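Local coordinates for thiamine-monophosphate kinase (Stenotrophomonas maltophilia, PDB 6XEP), which probably catalyses the ATP-dependent phosphorylation of thiamine monophosphate to thiamine diphosphate, the active form of vitamin B1, at residues D82-G87 with P206-G211; L168-G173 with E195-R200; V222-G227 with G273-L278. All blocks are in the same frame, centred on the assembly; numbering follows the deposited sequence. Where two conformers were deposited one is given.

Interaction 1 of 3, residues D82-G87 with P206-G211; sequences DLAAMG and PRVTLG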
loop_
_atom_site.group_PDB
_atom_site.type_symbol
_atom_site.label_atom_id
_atom_site.label_comp_id
_atom_site.label_asym_id
_atom_site.label_seq_id
_atom_site.Cartn_x
_atom_site.Cartn_y
_atom_site.Cartn_z
ATOM N N ASP A 82 4.937 -9.689 9.577
ATOM C CA ASP A 82 3.497 -9.645 9.833
ATOM C C ASP A 82 2.810 -10.870 9.239
ATOM O O ASP A 82 1.970 -11.511 9.882
ATOM C CB ASP A 82 2.879 -8.381 9.219
ATOM C CG ASP A 82 3.393 -7.078 9.823
ATOM O OD1 ASP A 82 4.043 -7.082 10.884
ATOM O OD2 ASP A 82 3.120 -6.023 9.201
ATOM N N LEU A 83 3.144 -11.191 7.982
ATOM C CA LEU A 83 2.547 -12.355 7.333
ATOM C C LEU A 83 2.960 -13.638 8.033
ATOM O O LEU A 83 2.160 -14.568 8.147
ATOM C CB LEU A 83 2.956 -12.418 5.859
ATOM C CG LEU A 83 2.316 -11.355 4.966
ATOM C CD1 LEU A 83 2.767 -11.547 3.536
ATOM C CD2 LEU A 83 0.796 -11.434 5.065
ATOM N N ALA A 84 4.208 -13.708 8.499
ATOM C CA ALA A 84 4.684 -14.914 9.180
ATOM C C ALA A 84 3.852 -15.228 10.412
ATOM O O ALA A 84 3.504 -16.392 10.668
ATOM C CB ALA A 84 6.151 -14.742 9.575
ATOM N N ALA A 85 3.531 -14.200 11.199
ATOM C CA ALA A 85 2.803 -14.397 12.439
ATOM C C ALA A 85 1.387 -14.863 12.188
ATOM O O ALA A 85 0.733 -15.341 13.114
ATOM C CB ALA A 85 2.789 -13.095 13.255
ATOM N N MET A 86 0.897 -14.723 10.956
ATOM C CA MET A 86 -0.395 -15.272 10.581
ATOM C C MET A 86 -0.277 -16.616 9.881
ATOM O O MET A 86 -1.299 -17.210 9.538
ATOM C CB MET A 86 -1.134 -14.272 9.696
ATOM C CG MET A 86 -1.452 -13.023 10.473
ATOM S SD MET A 86 -2.500 -11.950 9.513
ATOM C CE MET A 86 -1.334 -11.294 8.348
ATOM N N GLY A 87 0.943 -17.122 9.702
ATOM C CA GLY A 87 1.123 -18.377 8.993
ATOM C C GLY A 87 0.709 -18.290 7.540
ATOM O O GLY A 87 0.285 -19.296 6.954
ATOM N N PRO A 206 12.760 -12.066 8.704
ATOM C CA PRO A 206 11.377 -12.488 8.965
ATOM C C PRO A 206 11.287 -14.003 8.957
ATOM O O PRO A 206 11.852 -14.652 8.084
ATOM C CB PRO A 206 10.586 -11.868 7.811
ATOM C CG PRO A 206 11.589 -11.813 6.648
ATOM C CD PRO A 206 12.925 -11.499 7.343
ATOM N N ARG A 207 10.589 -14.567 9.945
ATOM C CA ARG A 207 10.607 -16.019 10.111
ATOM C C ARG A 207 9.441 -16.661 9.358
ATOM O O ARG A 207 8.573 -17.326 9.933
ATOM C CB ARG A 207 10.597 -16.383 11.593
ATOM C CG ARG A 207 11.670 -15.660 12.403
ATOM C CD ARG A 207 13.088 -16.006 11.917
ATOM N NE ARG A 207 14.061 -15.483 12.869
ATOM C CZ ARG A 207 15.372 -15.509 12.692
ATOM N NH1 ARG A 207 15.882 -16.050 11.576
ATOM N NH2 ARG A 207 16.162 -14.983 13.631
ATOM N N VAL A 208 9.442 -16.445 8.037
ATOM C CA VAL A 208 8.335 -16.919 7.199
ATOM C C VAL A 208 8.255 -18.447 7.221
ATOM O O VAL A 208 7.172 -19.028 7.371
ATOM C CB VAL A 208 8.477 -16.387 5.759
ATOM C CG1 VAL A 208 7.335 -16.909 4.898
ATOM C CG2 VAL A 208 8.492 -14.838 5.738
ATOM N N THR A 209 9.395 -19.125 7.048
ATOM C CA THR A 209 9.361 -20.589 7.029
ATOM C C THR A 209 8.815 -21.149 8.341
ATOM O O THR A 209 7.991 -22.073 8.336
ATOM C CB THR A 209 10.758 -21.152 6.743
ATOM O OG1 THR A 209 11.242 -20.589 5.522
ATOM C CG2 THR A 209 10.692 -22.658 6.587
ATOM N N LEU A 210 9.237 -20.590 9.469
ATOM C CA LEU A 210 8.660 -20.998 10.748
ATOM C C LEU A 210 7.154 -20.766 10.773
ATOM O O LEU A 210 6.383 -21.648 11.170
ATOM C CB LEU A 210 9.323 -20.239 11.891
ATOM C CG LEU A 210 8.735 -20.469 13.288
ATOM C CD1 LEU A 210 8.918 -21.900 13.744
ATOM C CD2 LEU A 210 9.463 -19.526 14.265
ATOM N N GLY A 211 6.717 -19.581 10.349
ATOM C CA GLY A 211 5.294 -19.278 10.377
ATOM C C GLY A 211 4.468 -20.280 9.602
ATOM O O GLY A 211 3.376 -20.667 10.033
#
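Ala84 and Gly87 meet Val208 and Gly211 in a close, buried backbone contact between two helix ends: the C-terminal turn of helix 68-85 lies against the first turn of helix 208-214, where the N-terminal and C-terminal halves of the chain come together. No hydrogen bond crosses. The Ala84 methyl is the one side chain that reaches well over, with CB 3.6 Å from the carbonyl O of Arg207 and 3.9 Å from CA of Val208. One turn on, the CA atoms of Gly87 and Gly211 are 4.5 Å apart. Gly211, having no side chain, presents its CA to Ala84 O at 3.4 Å, a CA-H...O contact. Gly87 closes helix 68-85 in a Schellman motif with positive phi, and its CA makes a second CA-H...O contact, 3.4 Å from Gly211 O. Ala84 O also accepts the Gly87 N-H at 2.8 Å, so this oxygen serves the helix end and the neighbouring helix alike. Arg207, at the N-cap position of helix 208-214, sends its guanidinium away from the contact to a salt bridge with Glu277. The same last turn of helix 68-85 carries Asp82, a probable magnesium ligand, which places the contact beside the likely metal site.

Interaction 2 of 3, residues L168-G173 with E195-R200; sequences LGDAAG and ESLRLR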
loop_
_atom_site.group_PDB
_atom_site.type_symbol
_atom_site.label_atom_id
_atom_site.label_comp_id
_atom_site.label_asym_id
_atom_site.label_seq_id
_atom_site.Cartn_x
_atom_site.Cartn_y
_atom_site.Cartn_z
ATOM N N LEU A 168 16.369 -12.106 21.185
ATOM C CA LEU A 168 15.591 -10.914 21.480
ATOM C C LEU A 168 16.501 -9.790 21.937
ATOM O O LEU A 168 17.377 -10.002 22.788
ATOM C CB LEU A 168 14.551 -11.194 22.581
ATOM C CG LEU A 168 13.420 -12.144 22.181
ATOM C CD1 LEU A 168 12.511 -12.390 23.404
ATOM C CD2 LEU A 168 12.618 -11.570 21.028
ATOM N N GLY A 169 16.259 -8.588 21.399
ATOM C CA GLY A 169 16.898 -7.385 21.898
ATOM C C GLY A 169 18.084 -6.894 21.093
ATOM O O GLY A 169 18.624 -5.825 21.408
ATOM N N ASP A 170 18.504 -7.641 20.072
ATOM C CA ASP A 170 19.684 -7.249 19.303
ATOM C C ASP A 170 19.493 -5.889 18.638
ATOM O O ASP A 170 20.378 -5.020 18.688
ATOM C CB ASP A 170 19.964 -8.288 18.235
ATOM C CG ASP A 170 20.462 -9.598 18.797
ATOM O OD1 ASP A 170 21.009 -9.628 19.928
ATOM O OD2 ASP A 170 20.332 -10.598 18.071
ATOM N N ALA A 171 18.368 -5.712 17.948
ATOM C CA ALA A 171 18.136 -4.441 17.271
ATOM C C ALA A 171 18.135 -3.287 18.267
ATOM O O ALA A 171 18.750 -2.243 18.023
ATOM C CB ALA A 171 16.818 -4.505 16.487
ATOM N N ALA A 172 17.450 -3.458 19.402
ATOM C CA ALA A 172 17.432 -2.416 20.420
ATOM C C ALA A 172 18.834 -2.131 20.931
ATOM O O ALA A 172 19.182 -0.976 21.186
ATOM C CB ALA A 172 16.528 -2.819 21.587
ATOM N N GLY A 173 19.645 -3.176 21.097
ATOM C CA GLY A 173 21.031 -2.975 21.503
ATOM C C GLY A 173 21.824 -2.158 20.505
ATOM O O GLY A 173 22.551 -1.234 20.880
ATOM N N GLU A 195 29.084 -5.750 14.465
ATOM C CA GLU A 195 28.481 -5.985 13.161
ATOM C C GLU A 195 27.245 -6.876 13.277
ATOM O O GLU A 195 26.266 -6.674 12.546
ATOM C CB GLU A 195 29.539 -6.571 12.214
ATOM C CG GLU A 195 29.030 -6.873 10.824
ATOM C CD GLU A 195 28.709 -5.626 10.004
ATOM O OE1 GLU A 195 28.906 -4.486 10.486
ATOM O OE2 GLU A 195 28.249 -5.802 8.858
ATOM N N SER A 196 27.261 -7.848 14.197
ATOM C CA SER A 196 26.097 -8.706 14.397
ATOM C C SER A 196 24.892 -7.888 14.834
ATOM O O SER A 196 23.799 -8.024 14.274
ATOM C CB SER A 196 26.401 -9.792 15.435
ATOM O OG SER A 196 27.464 -10.645 15.031
ATOM N N LEU A 197 25.078 -7.024 15.844
ATOM C CA LEU A 197 23.982 -6.186 16.301
ATOM C C LEU A 197 23.554 -5.227 15.206
ATOM O O LEU A 197 22.355 -4.999 15.014
ATOM C CB LEU A 197 24.378 -5.411 17.562
ATOM C CG LEU A 197 24.683 -6.250 18.812
ATOM C CD1 LEU A 197 24.926 -5.365 20.027
ATOM C CD2 LEU A 197 23.581 -7.261 19.087
ATOM N N ARG A 198 24.525 -4.653 14.476
ATOM C CA ARG A 198 24.189 -3.691 13.426
ATOM C C ARG A 198 23.236 -4.308 12.414
ATOM O O ARG A 198 22.237 -3.693 12.026
ATOM C CB ARG A 198 25.459 -3.190 12.726
ATOM C CG ARG A 198 25.209 -2.028 11.748
ATOM C CD ARG A 198 26.470 -1.580 10.997
ATOM N NE ARG A 198 26.912 -2.543 9.974
ATOM C CZ ARG A 198 26.631 -2.451 8.673
ATOM N NH1 ARG A 198 25.913 -1.435 8.208
ATOM N NH2 ARG A 198 27.082 -3.371 7.827
ATOM N N LEU A 199 23.516 -5.542 11.993
ATOM C CA LEU A 199 22.676 -6.181 10.983
ATOM C C LEU A 199 21.346 -6.692 11.539
ATOM O O LEU A 199 20.388 -6.857 10.772
ATOM C CB LEU A 199 23.446 -7.323 10.320
ATOM C CG LEU A 199 24.587 -6.845 9.413
ATOM C CD1 LEU A 199 25.256 -8.015 8.736
ATOM C CD2 LEU A 199 24.044 -5.891 8.385
ATOM N N ARG A 200 21.251 -6.947 12.843
ATOM C CA ARG A 200 19.938 -7.255 13.410
ATOM C C ARG A 200 19.023 -6.037 13.400
ATOM O O ARG A 200 17.808 -6.180 13.218
ATOM C CB ARG A 200 20.090 -7.802 14.827
ATOM C CG ARG A 200 20.736 -9.184 14.870
ATOM C CD ARG A 200 19.759 -10.265 14.440
ATOM N NE ARG A 200 18.802 -10.598 15.506
ATOM C CZ ARG A 200 17.627 -11.174 15.289
ATOM N NH1 ARG A 200 17.255 -11.475 14.044
ATOM N NH2 ARG A 200 16.823 -11.455 16.317
#
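Arg200 lies against Asp170 for much of its length, and the two are joined by a salt bridge between helices 192-202 and 170-179. Its CB starts 3.4 Å from CB of Asp170, where the backbones run close together. CG, anti to the carbonyl carbon (chi1 -69°), packs against the same CB and lies 3.5 Å from Asp170 OD2. Bends at chi2 and chi3 bring CD and then NE round to OD2, and NE donates to OD2 at 3.0 Å, with 150° at the hydrogen. The bond uses the anti lone pair of OD2, the one away from OD1. NE alone bonds Asp170, through this one oxygen, with the carboxylate and guanidinium planes 79° apart. Farther out, NH2 turns to Glu277 for a second salt bridge, leaving the guanidinium between two acids.

The carboxylate is held by other groups as well. OD2 also bonds the hydroxyl of Thr167, and OD1 is hydrogen-bonded to Ser253 OG. Although the acid is buried, these partners and its place in the first turn of helix 170-179 would favour the anion. Leu197 crosses Asp170 at about a right angle, its CD2 3.6 Å from OD1, while CD1 reaches the backbone of Gly173. Ala171 CB rests 3.8 Å from the carbonyl O of Arg200, and its side chain is about 4 Å from that of Asp274, a probable substrate-binding residue.

Within the C-terminal, PurM-like half of the kinase, helix 192-202 thus packs on the start of helix 170-179, which follows strand 161-165. Helix 254-259 adds Ala255 and Leu259 against Leu197 and Leu256 against Asp170.

Interaction 3 of 3, residues V222-G227 with G273-L278; sequences VDVSDG and GDDYEL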
loop_
_atom_site.group_PDB
_atom_site.type_symbol
_atom_site.label_atom_id
_atom_site.label_comp_id
_atom_site.label_asym_id
_atom_site.label_seq_id
_atom_site.Cartn_x
_atom_site.Cartn_y
_atom_site.Cartn_z
ATOM N N VAL A 222 2.299 -14.424 17.567
ATOM C CA VAL A 222 2.357 -12.988 17.329
ATOM C C VAL A 222 3.777 -12.688 16.887
ATOM O O VAL A 222 4.710 -13.394 17.263
ATOM C CB VAL A 222 1.958 -12.201 18.608
ATOM C CG1 VAL A 222 2.966 -12.449 19.744
ATOM C CG2 VAL A 222 1.852 -10.721 18.318
ATOM N N ASP A 223 3.958 -11.649 16.075
ATOM C CA ASP A 223 5.337 -11.280 15.808
ATOM C C ASP A 223 5.789 -10.213 16.797
ATOM O O ASP A 223 4.989 -9.409 17.296
ATOM C CB ASP A 223 5.574 -10.886 14.343
ATOM C CG ASP A 223 5.158 -9.496 14.010
ATOM O OD1 ASP A 223 4.140 -9.030 14.565
ATOM O OD2 ASP A 223 5.852 -8.892 13.129
ATOM N N VAL A 224 7.058 -10.294 17.167
ATOM C CA VAL A 224 7.635 -9.443 18.197
ATOM C C VAL A 224 8.319 -8.290 17.478
ATOM O O VAL A 224 9.417 -8.440 16.937
ATOM C CB VAL A 224 8.614 -10.201 19.094
ATOM C CG1 VAL A 224 9.081 -9.272 20.227
ATOM C CG2 VAL A 224 7.939 -11.438 19.656
ATOM N N SER A 225 7.654 -7.143 17.451
ATOM C CA SER A 225 8.238 -5.949 16.845
ATOM C C SER A 225 8.168 -4.735 17.739
ATOM O O SER A 225 8.930 -3.795 17.512
ATOM C CB SER A 225 7.547 -5.617 15.516
ATOM O OG SER A 225 6.176 -5.368 15.724
ATOM N N ASP A 226 7.287 -4.734 18.753
ATOM C CA ASP A 226 7.228 -3.675 19.754
ATOM C C ASP A 226 7.790 -4.120 21.100
ATOM O O ASP A 226 7.500 -3.496 22.133
ATOM C CB ASP A 226 5.792 -3.196 19.945
ATOM C CG ASP A 226 5.252 -2.485 18.729
ATOM O OD1 ASP A 226 6.011 -1.721 18.101
ATOM O OD2 ASP A 226 4.065 -2.687 18.409
ATOM N N GLY A 227 8.548 -5.197 21.108
ATOM C CA GLY A 227 9.107 -5.784 22.308
ATOM C C GLY A 227 8.266 -6.944 22.787
ATOM O O GLY A 227 7.038 -6.954 22.649
ATOM N N GLY A 273 12.589 -2.667 20.585
ATOM C CA GLY A 273 11.858 -2.658 19.335
ATOM C C GLY A 273 12.542 -3.468 18.243
ATOM O O GLY A 273 13.745 -3.744 18.295
ATOM N N ASP A 274 11.735 -3.889 17.260
ATOM C CA ASP A 274 12.210 -4.328 15.937
ATOM C C ASP A 274 12.933 -5.671 15.940
ATOM O O ASP A 274 13.811 -5.902 15.105
ATOM C CB ASP A 274 13.110 -3.270 15.304
ATOM C CG ASP A 274 12.332 -2.061 14.839
ATOM O OD1 ASP A 274 11.135 -1.940 15.179
ATOM O OD2 ASP A 274 12.928 -1.233 14.126
ATOM N N ASP A 275 12.574 -6.601 16.828
ATOM C CA ASP A 275 13.197 -7.926 16.730
ATOM C C ASP A 275 12.752 -8.653 15.469
ATOM O O ASP A 275 13.569 -9.293 14.787
ATOM C CB ASP A 275 12.844 -8.778 17.936
ATOM C CG ASP A 275 13.415 -8.240 19.229
ATOM O OD1 ASP A 275 14.654 -8.074 19.318
ATOM O OD2 ASP A 275 12.619 -8.027 20.166
ATOM N N TYR A 276 11.460 -8.552 15.149
ATOM C CA TYR A 276 10.820 -9.302 14.066
ATOM C C TYR A 276 11.081 -10.802 14.224
ATOM O O TYR A 276 11.360 -11.526 13.268
ATOM C CB TYR A 276 11.238 -8.742 12.686
ATOM C CG TYR A 276 10.730 -7.315 12.594
ATOM C CD1 TYR A 276 9.371 -7.071 12.505
ATOM C CD2 TYR A 276 11.595 -6.216 12.692
ATOM C CE1 TYR A 276 8.865 -5.770 12.457
ATOM C CE2 TYR A 276 11.096 -4.905 12.645
ATOM C CZ TYR A 276 9.730 -4.696 12.530
ATOM O OH TYR A 276 9.190 -3.423 12.501
ATOM N N GLU A 277 10.946 -11.273 15.462
ATOM C CA GLU A 277 10.900 -12.688 15.799
ATOM C C GLU A 277 9.444 -13.099 15.970
ATOM O O GLU A 277 8.551 -12.260 15.958
ATOM C CB GLU A 277 11.712 -12.958 17.073
ATOM C CG GLU A 277 13.197 -12.649 16.891
ATOM C CD GLU A 277 13.930 -13.658 15.983
ATOM O OE1 GLU A 277 13.302 -14.605 15.440
ATOM O OE2 GLU A 277 15.164 -13.514 15.822
ATOM N N LEU A 278 9.197 -14.404 16.097
ATOM C CA LEU A 278 7.844 -14.908 16.324
ATOM C C LEU A 278 7.744 -15.456 17.740
ATOM O O LEU A 278 8.596 -16.242 18.157
ATOM C CB LEU A 278 7.481 -16.019 15.332
ATOM C CG LEU A 278 7.209 -15.635 13.886
ATOM C CD1 LEU A 278 6.671 -16.864 13.122
ATOM C CD2 LEU A 278 6.207 -14.495 13.832
HETATM O O HOH W 1 6.255 -3.464 13.267
HETATM O O HOH W 2 10.729 -6.409 19.256
#
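Val224 N donates to Glu277 O at 2.7 Å and 175°, the straightest of three backbone bonds joining strand 220-224 and the turn after it to strand 277-282 and the loop before it. The strands run antiparallel, and Val224 O answers with a weak bond from Tyr276 N, bent to 126°. Two residues, Tyr276 and Glu277, thus stand opposite the single Val224, a G1 beta bulge. Past it, Asp274 N donates to Ser225 O at 2.8 Å, from above the carbonyl plane.

The Tyr276 ring lies beside the loop that leaves strand 220-224. Ser225 CB comes obliquely to the ring, 3.3 Å from CE1, and in the conformer given a water links Ser225 OG to Tyr276 OH. Asp223 lies alongside the tyrosine, pointing the same way, with OD2 at the ring edge; its chi1 of 80° puts CG between the backbone N and carbonyl carbon, and Ser81 holds OD2. Asp223 CB also meets Leu278 CD2 at 3.7 Å. A second water receives the Asp275 N-H and donates to Asp275 OD2 at 2.6 Å, tying this turn, more weakly, to Gly227 N; Asp275 OD1 bonds Gly169 N.

Several of these residues probably line the active site: Asp223 and Asp226 are predicted magnesium ligands, Ser225 an ATP contact and Asp274 a substrate contact. Here Asp274 is held by Lys74 and by His6 of the second subunit, a tag residue.

Strand 220-224 forms one edge of the six-stranded sheet within this chain. Helix 228-239 packs on Val222 and Val224, while helix 68-85 covers Asp223, Tyr276 and Leu278.

From the N terminus, helix 68-85 supplies the first half of interaction 1; the chain then runs through the rest of the N-terminal half, strand 161-165 and helices 170-179 and 192-202 before helix 208-214 closes that long loop. Nested inside it, interaction 2 closes a short loop of 21 residues. Interaction 3 opens only afterwards, in series with both, and closes a mostly helical loop of 45 residues. Glu277 of interaction 3 joins all three, forming salt bridges with Arg200 of interaction 2 and Arg207 of interaction 1. Ala85 packs on Asp223 and Leu278, so helix 68-85 meets the edge of the C-terminal sheet, while Gly169 ties interaction 2 to Asp275.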